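Local atomic coordinates of ribulose bisphosphate carboxylase (Hyperthermus butylicus DSM 5456, PDB entry 6HUN), a protein that probably adds carbon dioxide and water to ribulose 1,5-bisphosphate to give two molecules of 3-phosphoglycerate, as a type III Rubisco of an archaeal AMP degradation pathway. Residues Y26-D31 with G69-L74; A43-T48 with V101-P106; D139-P144 with E367-N372. One frame throughout, in Å; residues are numbered along the deposited sequence.

Contact 1 (Y26-D31 with G69-L74)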
loop_
_atom_site.group_PDB
_atom_site.type_symbol
_atom_site.label_atom_id
_atom_site.label_comp_id
_atom_site.label_asym_id
_atom_site.label_seq_id
_atom_site.Cartn_x
_atom_site.Cartn_y
_atom_site.Cartn_z
ATOM N N TYR A 26 -6.246 -16.365 -24.685
ATOM C CA TYR A 26 -5.661 -15.080 -24.345
ATOM C C TYR A 26 -5.242 -14.284 -25.571
ATOM O O TYR A 26 -4.914 -13.098 -25.427
ATOM C CB TYR A 26 -4.480 -15.299 -23.392
ATOM C CG TYR A 26 -4.902 -15.875 -22.053
ATOM C CD1 TYR A 26 -5.640 -15.116 -21.170
ATOM C CD2 TYR A 26 -4.589 -17.189 -21.695
ATOM C CE1 TYR A 26 -6.037 -15.625 -19.949
ATOM C CE2 TYR A 26 -4.989 -17.719 -20.484
ATOM C CZ TYR A 26 -5.720 -16.938 -19.620
ATOM O OH TYR A 26 -6.121 -17.417 -18.409
ATOM N N LEU A 27 -5.256 -14.911 -26.767
ATOM C CA LEU A 27 -5.060 -14.188 -28.025
ATOM C C LEU A 27 -6.195 -13.203 -28.268
ATOM O O LEU A 27 -6.007 -12.188 -28.942
ATOM C CB LEU A 27 -4.943 -15.171 -29.223
ATOM C CG LEU A 27 -6.119 -15.811 -30.011
ATOM C CD1 LEU A 27 -6.601 -14.989 -31.250
ATOM C CD2 LEU A 27 -5.833 -17.249 -30.519
ATOM N N GLU A 28 -7.369 -13.490 -27.720
ATOM C CA GLU A 28 -8.550 -12.647 -27.864
ATOM C C GLU A 28 -8.374 -11.256 -27.246
ATOM O O GLU A 28 -9.167 -10.346 -27.542
ATOM C CB GLU A 28 -9.729 -13.419 -27.249
ATOM C CG GLU A 28 -10.781 -12.607 -26.515
ATOM C CD GLU A 28 -12.095 -13.353 -26.301
ATOM O OE1 GLU A 28 -12.137 -14.590 -26.547
ATOM O OE2 GLU A 28 -13.089 -12.686 -25.904
ATOM N N PHE A 29 -7.334 -11.048 -26.438
ATOM C CA PHE A 29 -7.123 -9.759 -25.782
ATOM C C PHE A 29 -5.995 -8.952 -26.397
ATOM O O PHE A 29 -5.651 -7.896 -25.864
ATOM C CB PHE A 29 -6.855 -9.963 -24.278
ATOM C CG PHE A 29 -8.047 -10.503 -23.529
ATOM C CD1 PHE A 29 -8.355 -11.854 -23.570
ATOM C CD2 PHE A 29 -8.878 -9.648 -22.816
ATOM C CE1 PHE A 29 -9.464 -12.369 -22.914
ATOM C CE2 PHE A 29 -9.981 -10.150 -22.147
ATOM C CZ PHE A 29 -10.280 -11.531 -22.201
ATOM N N VAL A 30 -5.405 -9.436 -27.487
ATOM C CA VAL A 30 -4.287 -8.808 -28.178
ATOM C C VAL A 30 -4.775 -8.404 -29.556
ATOM O O VAL A 30 -5.558 -9.137 -30.162
ATOM C CB VAL A 30 -3.092 -9.772 -28.285
ATOM C CG1 VAL A 30 -1.892 -9.074 -28.859
ATOM C CG2 VAL A 30 -2.751 -10.346 -26.913
ATOM N N ASP A 31 -4.322 -7.242 -30.047
ATOM C CA ASP A 31 -4.756 -6.717 -31.348
ATOM C C ASP A 31 -3.873 -5.570 -31.791
ATOM O O ASP A 31 -4.185 -4.413 -31.516
ATOM C CB ASP A 31 -6.197 -6.239 -31.269
ATOM C CG ASP A 31 -6.758 -5.798 -32.626
ATOM O OD1 ASP A 31 -5.977 -5.614 -33.587
ATOM O OD2 ASP A 31 -7.997 -5.654 -32.710
ATOM N N GLY A 69 -11.481 -10.787 -17.024
ATOM C CA GLY A 69 -11.210 -12.209 -16.881
ATOM C C GLY A 69 -11.563 -13.003 -18.135
ATOM O O GLY A 69 -11.663 -12.491 -19.257
ATOM N N THR A 70 -11.795 -14.286 -17.927
ATOM C CA THR A 70 -12.104 -15.187 -19.028
ATOM C C THR A 70 -13.395 -15.941 -18.739
ATOM O O THR A 70 -13.953 -15.903 -17.640
ATOM C CB THR A 70 -10.966 -16.196 -19.251
ATOM O OG1 THR A 70 -10.412 -16.551 -17.976
ATOM C CG2 THR A 70 -9.870 -15.601 -20.128
ATOM N N TRP A 71 -13.860 -16.657 -19.732
ATOM C CA TRP A 71 -14.912 -17.622 -19.452
ATOM C C TRP A 71 -14.670 -18.850 -20.306
ATOM O O TRP A 71 -14.071 -18.766 -21.385
ATOM C CB TRP A 71 -16.314 -17.027 -19.697
ATOM C CG TRP A 71 -16.876 -17.250 -21.079
ATOM C CD1 TRP A 71 -17.528 -18.356 -21.530
ATOM C CD2 TRP A 71 -16.825 -16.335 -22.182
ATOM N NE1 TRP A 71 -17.890 -18.189 -22.846
ATOM C CE2 TRP A 71 -17.469 -16.957 -23.270
ATOM C CE3 TRP A 71 -16.289 -15.054 -22.357
ATOM C CZ2 TRP A 71 -17.607 -16.342 -24.519
ATOM C CZ3 TRP A 71 -16.434 -14.444 -23.609
ATOM C CH2 TRP A 71 -17.084 -15.090 -24.667
ATOM N N THR A 72 -15.127 -19.997 -19.802
ATOM C CA THR A 72 -15.136 -21.232 -20.578
ATOM C C THR A 72 -16.502 -21.445 -21.220
ATOM O O THR A 72 -16.613 -21.439 -22.450
ATOM C CB THR A 72 -14.741 -22.443 -19.706
ATOM O OG1 THR A 72 -15.858 -22.875 -18.914
ATOM C CG2 THR A 72 -13.550 -22.106 -18.787
ATOM N N THR A 73 -17.554 -21.596 -20.405
ATOM C CA THR A 73 -18.933 -21.700 -20.883
ATOM C C THR A 73 -19.777 -20.650 -20.163
ATOM O O THR A 73 -19.455 -20.237 -19.046
ATOM C CB THR A 73 -19.512 -23.128 -20.674
ATOM O OG1 THR A 73 -20.658 -23.315 -21.511
ATOM C CG2 THR A 73 -19.904 -23.354 -19.222
ATOM N N LEU A 74 -20.834 -20.182 -20.820
ATOM C CA LEU A 74 -21.666 -19.111 -20.280
ATOM C C LEU A 74 -23.024 -19.671 -19.875
ATOM O O LEU A 74 -23.787 -20.127 -20.732
ATOM C CB LEU A 74 -21.853 -17.989 -21.297
ATOM C CG LEU A 74 -20.792 -16.901 -21.282
ATOM C CD1 LEU A 74 -21.098 -15.852 -22.337
ATOM C CD2 LEU A 74 -20.670 -16.314 -19.883
#
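Thr70 sets its methyl group against two aromatic rings of 26-31: CG2 lies 3.8 Å from CE1 of Tyr26 and 4.3 Å from CE1 of Phe29. The methyl stands anti to the carbonyl carbon, while OG1 takes the crowded position between N and C (chi1 36°), so that the apolar branch is the one given to the rings. Phe29 reaches back to the residue before Thr70, its tip CZ coming to 3.4 Å from the carbonyl O of Gly69, a buried oxygen for which the model offers no hydrogen-bond partner. The positive phi of Gly69 (65°) suits glycine. At the margin Glu28 brings OE2 only to 4.4 Å from CZ3 of Trp71; its carboxylate is paired instead with Lys85, whose ammonium also makes a cation-pi contact with Phe29. This is van der Waals packing of a short 3-10 turn on an extended loop. Thr70 packs on Lys177 of the second subunit, a predicted proton acceptor, consistent with the Rubisco pattern in which the N-terminal domain of one subunit borders the active site of the other. Tyr26 and Phe29 rest on helix 55-65, and the backbone of Phe29 is hydrogen-bonded to Ala88 on strand 87-93.

Contact 2 (A43-T48 with V101-P106)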
loop_
_atom_site.group_PDB
_atom_site.type_symbol
_atom_site.label_atom_id
_atom_site.label_comp_id
_atom_site.label_asym_id
_atom_site.label_seq_id
_atom_site.Cartn_x
_atom_site.Cartn_y
_atom_site.Cartn_z
ATOM N N ALA A 43 -2.565 1.926 -20.231
ATOM C CA ALA A 43 -1.454 1.576 -19.329
ATOM C C ALA A 43 -0.258 1.141 -20.171
ATOM O O ALA A 43 -0.430 0.397 -21.140
ATOM C CB ALA A 43 -1.849 0.430 -18.375
ATOM N N VAL A 44 0.956 1.523 -19.763
ATOM C CA VAL A 44 2.171 0.996 -20.358
ATOM C C VAL A 44 2.933 0.193 -19.301
ATOM O O VAL A 44 3.244 0.697 -18.204
ATOM C CB VAL A 44 3.028 2.085 -21.017
ATOM C CG1 VAL A 44 3.282 3.231 -20.062
ATOM C CG2 VAL A 44 4.313 1.452 -21.516
ATOM N N PHE A 45 3.126 -1.079 -19.599
ATOM C CA PHE A 45 3.717 -2.056 -18.689
ATOM C C PHE A 45 5.072 -2.446 -19.239
ATOM O O PHE A 45 5.228 -2.583 -20.450
ATOM C CB PHE A 45 2.871 -3.343 -18.578
ATOM C CG PHE A 45 1.477 -3.140 -18.054
ATOM C CD1 PHE A 45 1.233 -2.954 -16.690
ATOM C CD2 PHE A 45 0.390 -3.246 -18.893
ATOM C CE1 PHE A 45 -0.112 -2.824 -16.232
ATOM C CE2 PHE A 45 -0.889 -3.095 -18.444
ATOM C CZ PHE A 45 -1.149 -2.866 -17.088
ATOM N N ARG A 46 6.025 -2.698 -18.355
ATOM C CA ARG A 46 7.273 -3.343 -18.760
ATOM C C ARG A 46 7.205 -4.805 -18.310
ATOM O O ARG A 46 7.137 -5.079 -17.108
ATOM C CB ARG A 46 8.466 -2.612 -18.141
ATOM C CG ARG A 46 9.781 -3.304 -18.554
ATOM C CD ARG A 46 10.996 -2.493 -17.978
ATOM N NE ARG A 46 12.262 -2.993 -18.534
ATOM C CZ ARG A 46 13.415 -2.339 -18.397
ATOM N NH1 ARG A 46 13.446 -1.184 -17.731
ATOM N NH2 ARG A 46 14.540 -2.829 -18.952
ATOM N N VAL A 47 7.165 -5.727 -19.266
ATOM C CA VAL A 47 6.752 -7.115 -19.027
ATOM C C VAL A 47 7.938 -8.005 -19.325
ATOM O O VAL A 47 8.497 -7.951 -20.437
ATOM C CB VAL A 47 5.559 -7.529 -19.917
ATOM C CG1 VAL A 47 5.108 -8.969 -19.636
ATOM C CG2 VAL A 47 4.382 -6.498 -19.792
ATOM N N THR A 48 8.301 -8.823 -18.350
ATOM C CA THR A 48 9.264 -9.904 -18.505
ATOM C C THR A 48 8.515 -11.235 -18.408
ATOM O O THR A 48 8.165 -11.684 -17.292
ATOM C CB THR A 48 10.367 -9.831 -17.452
ATOM O OG1 THR A 48 11.013 -8.552 -17.506
ATOM C CG2 THR A 48 11.400 -10.947 -17.699
ATOM N N VAL A 101 4.542 -2.964 -23.170
ATOM C CA VAL A 101 3.247 -3.346 -23.685
ATOM C C VAL A 101 2.263 -2.242 -23.358
ATOM O O VAL A 101 2.087 -1.886 -22.189
ATOM C CB VAL A 101 2.747 -4.689 -23.111
ATOM C CG1 VAL A 101 1.367 -5.018 -23.707
ATOM C CG2 VAL A 101 3.734 -5.800 -23.398
ATOM N N TRP A 102 1.563 -1.748 -24.367
ATOM C CA TRP A 102 0.479 -0.812 -24.137
ATOM C C TRP A 102 -0.832 -1.565 -24.137
ATOM O O TRP A 102 -1.138 -2.313 -25.082
ATOM C CB TRP A 102 0.419 0.289 -25.213
ATOM C CG TRP A 102 1.563 1.259 -25.184
ATOM C CD1 TRP A 102 1.514 2.572 -24.803
ATOM C CD2 TRP A 102 2.921 1.011 -25.581
ATOM N NE1 TRP A 102 2.741 3.139 -24.930
ATOM C CE2 TRP A 102 3.627 2.208 -25.405
ATOM C CE3 TRP A 102 3.605 -0.104 -26.066
ATOM C CZ2 TRP A 102 4.992 2.319 -25.691
ATOM C CZ3 TRP A 102 4.936 0.001 -26.347
ATOM C CH2 TRP A 102 5.623 1.205 -26.169
ATOM N N VAL A 103 -1.638 -1.306 -23.123
ATOM C CA VAL A 103 -2.951 -1.917 -22.972
ATOM C C VAL A 103 -3.972 -0.800 -22.869
ATOM O O VAL A 103 -3.797 0.142 -22.092
ATOM C CB VAL A 103 -3.026 -2.841 -21.736
ATOM C CG1 VAL A 103 -4.411 -3.571 -21.681
ATOM C CG2 VAL A 103 -1.928 -3.841 -21.783
ATOM N N ALA A 104 -5.032 -0.901 -23.661
ATOM C CA ALA A 104 -6.120 0.058 -23.639
ATOM C C ALA A 104 -7.311 -0.532 -22.880
ATOM O O ALA A 104 -7.667 -1.709 -23.072
ATOM C CB ALA A 104 -6.528 0.431 -25.091
ATOM N N TYR A 105 -7.931 0.303 -22.035
ATOM C CA TYR A 105 -8.998 -0.078 -21.089
ATOM C C TYR A 105 -10.214 0.818 -21.282
ATOM O O TYR A 105 -10.110 2.041 -21.068
ATOM C CB TYR A 105 -8.569 0.067 -19.611
ATOM C CG TYR A 105 -7.460 -0.851 -19.166
ATOM C CD1 TYR A 105 -6.148 -0.491 -19.339
ATOM C CD2 TYR A 105 -7.732 -2.086 -18.581
ATOM C CE1 TYR A 105 -5.130 -1.313 -18.975
ATOM C CE2 TYR A 105 -6.702 -2.942 -18.197
ATOM C CZ TYR A 105 -5.387 -2.527 -18.381
ATOM O OH TYR A 105 -4.346 -3.356 -18.011
ATOM N N PRO A 106 -11.402 0.260 -21.509
ATOM C CA PRO A 106 -12.625 1.083 -21.506
ATOM C C PRO A 106 -12.874 1.731 -20.153
ATOM O O PRO A 106 -12.681 1.110 -19.110
ATOM C CB PRO A 106 -13.727 0.070 -21.831
ATOM C CG PRO A 106 -13.037 -1.207 -22.191
ATOM C CD PRO A 106 -11.696 -1.177 -21.554
#
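Four nearly straight backbone hydrogen bonds join these antiparallel strands in two reciprocal pairs: Ala43 with Val103, and Phe45 with Val101. Between the two, Val44 and Trp102 form a non-hydrogen-bonded pair, where the CA of Trp102 lies 3.4 Å from the O of Ala43 in a CA-H...O contact. On the face carrying Val44 and Trp102 the interaction is CH-pi: CG2 of Val44, anti to its backbone N, sits over one face of the indole, 4.1 Å from the centroid of the five-membered ring. Apolar packing rules the other face. There CE2 of Phe45 meets CG2 of Val103 at 3.6 Å, the methyl arriving at the ring edge, and Ala43 is small enough to take CE1 of Tyr105 at 3.8 Å from its CB. Phe45 and Tyr105 meet tip to tip, with CZ of Phe45 3.4 Å from the OH of Tyr105, a hydroxyl hydrogen-bonded to Ser66. Val47 and Val101 touch through their CG2 methyls. The beta-branched valines suit the extended backbone. The strands are central neighbours in the mixed sheet of the Rubisco N-terminal domain, between strands 132-141 and 87-93, with helix 55-65 on the face of Phe45, Val47 and Val101.

Contact 3 (D139-P144 with E367-N372)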
loop_
_atom_site.group_PDB
_atom_site.type_symbol
_atom_site.label_atom_id
_atom_site.label_comp_id
_atom_site.label_asym_id
_atom_site.label_seq_id
_atom_site.Cartn_x
_atom_site.Cartn_y
_atom_site.Cartn_z
ATOM N N ASP A 139 3.383 3.827 -16.507
ATOM C CA ASP A 139 2.574 5.021 -16.585
ATOM C C ASP A 139 1.162 4.613 -16.983
ATOM O O ASP A 139 0.947 3.553 -17.569
ATOM C CB ASP A 139 3.149 5.995 -17.644
ATOM C CG ASP A 139 2.605 7.426 -17.483
ATOM O OD1 ASP A 139 1.836 7.671 -16.507
ATOM O OD2 ASP A 139 3.026 8.298 -18.290
ATOM N N VAL A 140 0.222 5.520 -16.749
ATOM C CA VAL A 140 -1.180 5.290 -17.129
ATOM C C VAL A 140 -1.689 6.626 -17.572
ATOM O O VAL A 140 -1.488 7.618 -16.863
ATOM C CB VAL A 140 -2.036 4.741 -15.963
ATOM C CG1 VAL A 140 -3.501 4.587 -16.411
ATOM C CG2 VAL A 140 -1.527 3.354 -15.544
ATOM N N TYR A 141 -2.330 6.632 -18.753
ATOM C CA TYR A 141 -2.968 7.811 -19.303
ATOM C C TYR A 141 -4.412 7.773 -18.855
ATOM O O TYR A 141 -5.102 6.755 -19.058
ATOM C CB TYR A 141 -2.910 7.787 -20.821
ATOM C CG TYR A 141 -4.014 8.660 -21.437
ATOM C CD1 TYR A 141 -3.872 10.030 -21.449
ATOM C CD2 TYR A 141 -5.180 8.109 -21.938
ATOM C CE1 TYR A 141 -4.861 10.882 -22.024
ATOM C CE2 TYR A 141 -6.226 8.960 -22.515
ATOM C CZ TYR A 141 -6.023 10.336 -22.525
ATOM O OH TYR A 141 -6.956 11.210 -23.046
ATOM N N PHE A 142 -4.858 8.871 -18.244
ATOM C CA PHE A 142 -6.228 9.006 -17.773
ATOM C C PHE A 142 -6.973 9.941 -18.714
ATOM O O PHE A 142 -6.542 11.091 -18.868
ATOM C CB PHE A 142 -6.269 9.545 -16.352
ATOM C CG PHE A 142 -5.652 8.604 -15.365
ATOM C CD1 PHE A 142 -6.334 7.461 -15.005
ATOM C CD2 PHE A 142 -4.393 8.803 -14.904
ATOM C CE1 PHE A 142 -5.759 6.547 -14.111
ATOM C CE2 PHE A 142 -3.820 7.902 -13.973
ATOM C CZ PHE A 142 -4.505 6.787 -13.612
ATOM N N PRO A 143 -8.061 9.511 -19.354
ATOM C CA PRO A 143 -8.825 10.458 -20.248
ATOM C C PRO A 143 -9.616 11.461 -19.437
ATOM O O PRO A 143 -9.923 11.225 -18.262
ATOM C CB PRO A 143 -9.755 9.536 -21.037
ATOM C CG PRO A 143 -9.977 8.362 -20.174
ATOM C CD PRO A 143 -8.661 8.157 -19.360
ATOM N N PRO A 144 -10.011 12.602 -20.054
ATOM C CA PRO A 144 -10.656 13.667 -19.283
ATOM C C PRO A 144 -11.870 13.218 -18.505
ATOM O O PRO A 144 -12.103 13.722 -17.412
ATOM C CB PRO A 144 -11.050 14.700 -20.379
ATOM C CG PRO A 144 -10.074 14.491 -21.446
ATOM C CD PRO A 144 -9.674 13.017 -21.421
ATOM N N GLU A 367 1.545 10.952 -22.879
ATOM C CA GLU A 367 1.077 12.334 -22.826
ATOM C C GLU A 367 -0.100 12.402 -21.852
ATOM O O GLU A 367 -0.880 11.454 -21.769
ATOM C CB GLU A 367 0.719 12.762 -24.258
ATOM C CG GLU A 367 -0.354 13.765 -24.391
ATOM C CD GLU A 367 -0.635 14.062 -25.845
ATOM O OE1 GLU A 367 0.329 14.206 -26.643
ATOM O OE2 GLU A 367 -1.833 14.111 -26.190
ATOM N N GLN A 368 -0.219 13.515 -21.064
ATOM C CA GLN A 368 -1.262 13.638 -20.037
ATOM C C GLN A 368 -1.692 15.104 -19.857
ATOM O O GLN A 368 -0.984 15.876 -19.197
ATOM C CB GLN A 368 -0.809 13.053 -18.690
ATOM C CG GLN A 368 -1.889 13.229 -17.615
ATOM C CD GLN A 368 -3.071 12.296 -17.856
ATOM O OE1 GLN A 368 -2.944 11.066 -17.683
ATOM N NE2 GLN A 368 -4.195 12.844 -18.231
ATOM N N PRO A 369 -2.865 15.508 -20.378
ATOM C CA PRO A 369 -3.438 16.800 -19.958
ATOM C C PRO A 369 -4.011 16.698 -18.550
ATOM O O PRO A 369 -4.459 15.642 -18.098
ATOM C CB PRO A 369 -4.554 17.081 -20.996
ATOM C CG PRO A 369 -4.676 15.828 -21.867
ATOM C CD PRO A 369 -3.823 14.723 -21.181
ATOM N N TRP A 370 -3.973 17.810 -17.835
ATOM C CA TRP A 370 -4.404 17.824 -16.438
ATOM C C TRP A 370 -5.556 18.802 -16.249
ATOM O O TRP A 370 -5.632 19.518 -15.246
ATOM C CB TRP A 370 -3.235 18.195 -15.522
ATOM C CG TRP A 370 -2.242 17.119 -15.305
ATOM C CD1 TRP A 370 -1.040 16.972 -15.907
ATOM C CD2 TRP A 370 -2.364 16.064 -14.368
ATOM N NE1 TRP A 370 -0.375 15.880 -15.417
ATOM C CE2 TRP A 370 -1.177 15.287 -14.464
ATOM C CE3 TRP A 370 -3.382 15.663 -13.487
ATOM C CZ2 TRP A 370 -0.972 14.161 -13.699
ATOM C CZ3 TRP A 370 -3.134 14.532 -12.690
ATOM C CH2 TRP A 370 -1.953 13.812 -12.812
ATOM N N SER A 371 -6.432 18.887 -17.245
ATOM C CA SER A 371 -7.551 19.816 -17.148
ATOM C C SER A 371 -8.278 19.654 -15.811
ATOM O O SER A 371 -8.577 18.523 -15.402
ATOM C CB SER A 371 -8.493 19.539 -18.316
ATOM O OG SER A 371 -9.127 20.719 -18.704
ATOM N N ASN A 372 -8.465 20.769 -15.086
ATOM C CA ASN A 372 -9.161 20.791 -13.792
ATOM C C ASN A 372 -8.414 20.098 -12.635
ATOM O O ASN A 372 -9.043 19.629 -11.681
ATOM C CB ASN A 372 -10.552 20.160 -13.908
ATOM C CG ASN A 372 -11.366 20.818 -14.993
ATOM O OD1 ASN A 372 -11.964 20.146 -15.835
ATOM N ND2 ASN A 372 -11.332 22.144 -15.018
#
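Gln368 plugs its amide into the backbone of Phe142 with two hydrogen bonds. OE1 accepts from Phe142 N at 3.0 Å and NE2 donates to Phe142 O at 3.0 Å, both N-H...acceptor angles being 175°. Each acceptor is met in its carbonyl plane on a lone pair, and Phe142 O lies in the amide plane. The chain leaves with CG anti to the backbone N and bends at chi2 (72°), which lets NE2 curl back to the O of Pro369 at 2.8 Å. Three bonds thus fix the amide's rotation, and OE1 also accepts from Lys317. An alanine here would lose all of these side-chain bonds and would probably leave the buried N and O of Phe142 without these partners. The Tyr141 ring is turned 10° from the amide plane, with CD1 3.3 Å from the O of Glu367 and CE1 4.1 Å from CD of Pro369; its hydroxyl bonds to the O of Lys38. The Phe142 ring meets Phe118 edge-to-face. A glutamine suits this place because its amide both gives and accepts. The end of an N-terminal-domain strand is thereby joined to the small two-stranded antiparallel sheet 355-356/368-369 of the Rubisco catalytic domain, beside its TIM barrel.

Contacts 2 and 3 are buried and share a sheet: strands 41-49 and 132-141 are neighbours, joined where Val44 N lies 3.0 Å from Asp139 O, a probable hydrogen bond. Contact 1 is partly buried, farther out on the N-terminal domain, and borders the second subunit; its centre is about 17 Å from that of contact 2 and about 28 Å from that of contact 3. Helix 55-65 packs against both contacts 1 and 2. The chemistry follows place: aromatic-methyl packing of modest area between loops in contact 1, regular backbone pairing inside a sheet in contact 2, and a side-chain amide hydrogen-bonded to backbone N and O between domains in contact 3.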